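Local coordinates for protein Old Yellow Enzyme (Pichia, PDB 6AGZ) that probably reduces the activated C=C bond of enone compounds asymmetrically, using a bound flavin mononucleotide held in a TIM barrel, at residues F31-R36 and S108-N113. Numbering follows the deposited sequence.
Sequences FPPTTR and SMQLWN. With FMN (flavin mononucleotide), chain C.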
ATOM      1  N   PHE A  31     -11.279  15.087  19.850  1.00 16.02           N
ATOM      2  CA  PHE A  31     -10.677  16.389  19.606  1.00 16.05           C
ATOM      3  C   PHE A  31      -9.223  16.158  19.213  1.00 15.25           C
ATOM      4  O   PHE A  31      -8.380  15.897  20.081  1.00 14.76           O
ATOM      5  CB  PHE A  31     -10.774  17.280  20.847  1.00 16.36           C
ATOM      6  CG  PHE A  31     -10.296  18.692  20.629  1.00 16.15           C
ATOM      7  CD1 PHE A  31     -10.191  19.223  19.354  1.00 15.06           C
ATOM      8  CD2 PHE A  31      -9.949  19.489  21.710  1.00 17.00           C
ATOM      9  CE1 PHE A  31      -9.751  20.520  19.159  1.00 15.04           C
ATOM     10  CE2 PHE A  31      -9.509  20.785  21.522  1.00 16.06           C
ATOM     11  CZ  PHE A  31      -9.410  21.301  20.246  1.00 15.23           C
ATOM     12  N   PRO A  32      -8.894  16.231  17.927  1.00 15.02           N
ATOM     13  CA  PRO A  32      -7.524  15.953  17.489  1.00 14.58           C
ATOM     14  C   PRO A  32      -6.573  17.016  18.005  1.00 15.13           C
ATOM     15  O   PRO A  32      -7.012  18.081  18.462  1.00 16.18           O
ATOM     16  CB  PRO A  32      -7.629  15.991  15.953  1.00 14.27           C
ATOM     17  CG  PRO A  32      -9.102  15.946  15.647  1.00 14.85           C
ATOM     18  CD  PRO A  32      -9.764  16.611  16.804  1.00 14.03           C
ATOM     19  N   PRO A  33      -5.265  16.761  17.967  1.00 15.09           N
ATOM     20  CA  PRO A  33      -4.307  17.788  18.397  1.00 15.07           C
ATOM     21  C   PRO A  33      -4.460  19.051  17.564  1.00 15.57           C
ATOM     22  O   PRO A  33      -4.463  19.006  16.334  1.00 14.48           O
ATOM     23  CB  PRO A  33      -2.945  17.119  18.172  1.00 13.27           C
ATOM     24  CG  PRO A  33      -3.209  16.017  17.195  1.00 12.85           C
ATOM     25  CD  PRO A  33      -4.587  15.535  17.513  1.00 13.95           C
ATOM     26  N   THR A  34      -4.607  20.185  18.248  1.00 14.84           N
ATOM     27  CA  THR A  34      -4.848  21.463  17.585  1.00 13.90           C
ATOM     28  C   THR A  34      -3.974  22.525  18.241  1.00 13.17           C
ATOM     29  O   THR A  34      -4.239  22.939  19.374  1.00 12.62           O
ATOM     30  CB  THR A  34      -6.325  21.851  17.650  1.00 13.43           C
ATOM     31  OG1 THR A  34      -7.124  20.764  17.168  1.00 12.64           O
ATOM     32  CG2 THR A  34      -6.586  23.080  16.793  1.00 14.00           C
ATOM     33  N   THR A  35      -2.946  22.965  17.524  1.00 14.41           N
ATOM     34  CA  THR A  35      -2.026  23.971  18.039  1.00 14.80           C
ATOM     35  C   THR A  35      -2.706  25.333  18.098  1.00 14.22           C
ATOM     36  O   THR A  35      -3.325  25.772  17.123  1.00 13.91           O
ATOM     37  CB  THR A  35      -0.781  24.037  17.155  1.00 15.68           C
ATOM     38  OG1 THR A  35      -0.031  22.821  17.288  1.00 14.73           O
ATOM     39  CG2 THR A  35       0.092  25.220  17.539  1.00 18.24           C
ATOM     40  N   ARG A  36      -2.587  26.007  19.244  1.00 14.10           N
ATOM     41  CA  ARG A  36      -3.220  27.307  19.448  1.00 14.01           C
ATOM     42  C   ARG A  36      -2.289  28.387  19.980  1.00 14.28           C
ATOM     43  O   ARG A  36      -2.638  29.570  19.876  1.00 15.57           O
ATOM     44  CB  ARG A  36      -4.415  27.178  20.406  1.00 13.36           C
ATOM     45  CG  ARG A  36      -5.465  26.165  19.972  1.00 14.75           C
ATOM     46  CD  ARG A  36      -6.046  26.503  18.607  1.00 15.49           C
ATOM     47  NE  ARG A  36      -6.592  27.855  18.561  1.00 15.63           N
ATOM     48  CZ  ARG A  36      -7.801  28.189  19.002  1.00 15.05           C
ATOM     49  NH1 ARG A  36      -8.594  27.267  19.530  1.00 14.72           N
ATOM     50  NH2 ARG A  36      -8.216  29.446  18.917  1.00 13.94           N
ATOM     51  N   SER A 108      -5.180  12.474  25.723  1.00 16.25           N
ATOM     52  CA  SER A 108      -3.877  12.029  25.257  1.00 14.63           C
ATOM     53  C   SER A 108      -3.049  13.248  24.878  1.00 14.86           C
ATOM     54  O   SER A 108      -3.583  14.248  24.394  1.00 14.16           O
ATOM     55  CB  SER A 108      -4.009  11.090  24.049  1.00 16.03           C
ATOM     56  OG  SER A 108      -2.759  10.888  23.410  1.00 17.14           O
ATOM     57  N   MET A 109      -1.743  13.173  25.110  1.00 14.44           N
ATOM     58  CA  MET A 109      -0.829  14.248  24.745  1.00 14.17           C
ATOM     59  C   MET A 109      -0.049  13.852  23.499  1.00 14.95           C
ATOM     60  O   MET A 109       0.587  12.792  23.471  1.00 16.41           O
ATOM     61  CB  MET A 109       0.134  14.584  25.882  1.00 14.56           C
ATOM     62  CG  MET A 109       1.326  15.414  25.413  1.00 15.45           C
ATOM     63  SD  MET A 109       2.352  16.102  26.724  1.00 16.18           S
ATOM     64  CE  MET A 109       1.369  17.507  27.234  1.00 15.12           C
ATOM     65  N   GLN A 110      -0.096  14.701  22.477  1.00 15.50           N
ATOM     66  CA  GLN A 110       0.720  14.514  21.286  1.00 16.29           C
ATOM     67  C   GLN A 110       2.074  15.178  21.500  1.00 16.12           C
ATOM     68  O   GLN A 110       2.145  16.330  21.938  1.00 15.02           O
ATOM     69  CB  GLN A 110       0.034  15.093  20.049  1.00 15.27           C
ATOM     70  CG  GLN A 110       0.729  14.723  18.748  1.00 15.06           C
ATOM     71  CD  GLN A 110       0.251  15.547  17.569  1.00 16.11           C
ATOM     72  OE1 GLN A 110       0.180  16.772  17.644  1.00 14.15           O
ATOM     73  NE2 GLN A 110      -0.078  14.877  16.470  1.00 16.38           N
ATOM     74  N   LEU A 111       3.145  14.447  21.197  1.00 15.88           N
ATOM     75  CA  LEU A 111       4.504  14.948  21.354  1.00 14.85           C
ATOM     76  C   LEU A 111       5.009  15.499  20.026  1.00 15.58           C
ATOM     77  O   LEU A 111       4.940  14.817  18.999  1.00 14.13           O
ATOM     78  CB  LEU A 111       5.440  13.851  21.859  1.00 15.50           C
ATOM     79  CG  LEU A 111       5.215  13.374  23.294  1.00 13.29           C
ATOM     80  CD1 LEU A 111       6.303  12.388  23.702  1.00 13.94           C
ATOM     81  CD2 LEU A 111       5.155  14.550  24.259  1.00 11.01           C
ATOM     82  N   TRP A 112       5.533  16.720  20.059  1.00 16.87           N
ATOM     83  CA  TRP A 112       5.944  17.443  18.864  1.00 16.27           C
ATOM     84  C   TRP A 112       7.463  17.483  18.765  1.00 16.21           C
ATOM     85  O   TRP A 112       8.161  17.577  19.779  1.00 16.17           O
ATOM     86  CB  TRP A 112       5.394  18.872  18.886  1.00 15.16           C
ATOM     87  CG  TRP A 112       5.032  19.429  17.539  1.00 14.09           C
ATOM     88  CD1 TRP A 112       5.100  18.791  16.336  1.00 12.53           C
ATOM     89  CD2 TRP A 112       4.534  20.744  17.269  1.00 14.03           C
ATOM     90  NE1 TRP A 112       4.673  19.628  15.331  1.00 12.62           N
ATOM     91  CE2 TRP A 112       4.316  20.832  15.879  1.00 13.58           C
ATOM     92  CE3 TRP A 112       4.239  21.852  18.069  1.00 14.24           C
ATOM     93  CZ2 TRP A 112       3.832  21.988  15.274  1.00 14.27           C
ATOM     94  CZ3 TRP A 112       3.756  22.997  17.465  1.00 15.52           C
ATOM     95  CH2 TRP A 112       3.558  23.056  16.082  1.00 15.59           C
ATOM     96  N   ASN A 113       7.967  17.410  17.535  1.00 15.51           N
ATOM     97  CA  ASN A 113       9.381  17.640  17.257  1.00 14.85           C
ATOM     98  C   ASN A 113       9.466  18.305  15.894  1.00 13.75           C
ATOM     99  O   ASN A 113       9.078  17.704  14.887  1.00 14.14           O
ATOM    100  CB  ASN A 113      10.186  16.339  17.285  1.00 15.98           C
ATOM    101  CG  ASN A 113      11.683  16.581  17.360  1.00 17.68           C
ATOM    102  OD1 ASN A 113      12.189  17.586  16.860  1.00 18.44           O
ATOM    103  ND2 ASN A 113      12.399  15.661  17.994  1.00 17.81           N
TER
HETATM  104  N1  FMN C 501      -2.529  18.220  13.761  1.00 14.92           N
HETATM  105  C2  FMN C 501      -1.525  17.649  14.521  1.00 15.35           C
HETATM  106  O2  FMN C 501      -1.236  16.463  14.365  1.00 14.37           O
HETATM  107  N3  FMN C 501      -0.843  18.403  15.452  1.00 15.65           N
HETATM  108  C4  FMN C 501      -1.165  19.732  15.628  1.00 17.33           C
HETATM  109  O4  FMN C 501      -0.562  20.412  16.457  1.00 20.38           O
HETATM  110  C4A FMN C 501      -2.174  20.307  14.866  1.00 16.41           C
HETATM  111  N5  FMN C 501      -2.492  21.634  15.044  1.00 17.72           N
HETATM  112  C5A FMN C 501      -3.494  22.211  14.295  1.00 18.81           C
HETATM  113  C6  FMN C 501      -3.808  23.551  14.481  1.00 20.06           C
HETATM  114  C7  FMN C 501      -4.816  24.141  13.729  1.00 21.96           C
HETATM  115  C7M FMN C 501      -5.156  25.586  13.934  1.00 22.69           C
HETATM  116  C8  FMN C 501      -5.509  23.392  12.789  1.00 21.07           C
HETATM  117  C8M FMN C 501      -6.598  24.027  11.976  1.00 22.50           C
HETATM  118  C9  FMN C 501      -5.192  22.053  12.601  1.00 19.48           C
HETATM  119  C9A FMN C 501      -4.185  21.456  13.355  1.00 17.80           C
HETATM  120  N10 FMN C 501      -3.865  20.122  13.171  1.00 16.58           N
HETATM  121  C10 FMN C 501      -2.859  19.549  13.928  1.00 15.61           C
HETATM  122  C1' FMN C 501      -4.616  19.297  12.165  1.00 16.76           C
HETATM  123  C2' FMN C 501      -5.887  18.782  12.845  1.00 17.21           C
HETATM  124  O2' FMN C 501      -5.530  17.956  13.931  1.00 17.43           O
HETATM  125  C3' FMN C 501      -6.816  18.025  11.898  1.00 17.00           C
HETATM  126  O3' FMN C 501      -6.179  16.860  11.425  1.00 16.74           O
HETATM  127  C4' FMN C 501      -7.240  18.904  10.725  1.00 17.18           C
HETATM  128  O4' FMN C 501      -7.651  20.165  11.204  1.00 15.28           O
HETATM  129  C5' FMN C 501      -8.389  18.284   9.940  1.00 17.70           C
HETATM  130  O5' FMN C 501      -9.462  18.007  10.812  1.00 19.55           O
HETATM  131  P   FMN C 501     -10.810  18.884  10.737  1.00 18.30           P
HETATM  132  O1P FMN C 501     -11.309  18.900   9.312  1.00 21.30           O
HETATM  133  O2P FMN C 501     -11.865  18.279  11.632  1.00 19.09           O
HETATM  134  O3P FMN C 501     -10.508  20.291  11.195  1.00 16.81           O
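Pro33 and the carboxamide of Gln110 make the tight part of this contact. The proline ring meets the glutamine side chain at about a right angle, with Pro33 CB 3.2 Å from Gln110 OE1 and Pro33 CG 3.4 Å from Gln110 NE2, so that both ends of the amide rest against ring carbons. Gln110 reaches this place because CG stands anti to the backbone N (chi1 -170°) and the chain runs on extended, carrying the amide to the pyrimidine end of the flavin mononucleotide. There the amide forms a pair of hydrogen bonds: Gln110 OE1 accepts from flavin N3, and Gln110 NE2 donates to flavin O2 over 2.9 Å in a nearly straight bond (169°), whereas the N3 bond is more bent (141°). The two bonds together fix the rotation of the amide. Residues 108-112 lie on the third strand of the TIM barrel, and 31-36 runs from the end of the first into the loop that follows; strand 63-70 lies between them, and the cofactor sits at the C-terminal ends of the barrel strands, as in other old yellow enzymes. Looser contact is found further along, where Thr35 OG1 comes obliquely to Trp112 CH2 at 3.8 Å and the indole also meets the rings of Phe70, Tyr78, His187 and Tyr192. This side is no more open to solvent, since all four touching residues are buried. Thr35 OG1 lies anti to its carbonyl carbon, donates to flavin O4 over 2.6 Å and lies 3.5 Å from flavin N5; the bond to O4 may help the flavin take up negative charge on reduction. From the loop backbone, Pro33 O accepts a hydrogen bond from the ribityl hydroxyl O2' of the flavin mononucleotide (2.8 Å), while Thr34 places CG2 3.6 Å from flavin C6.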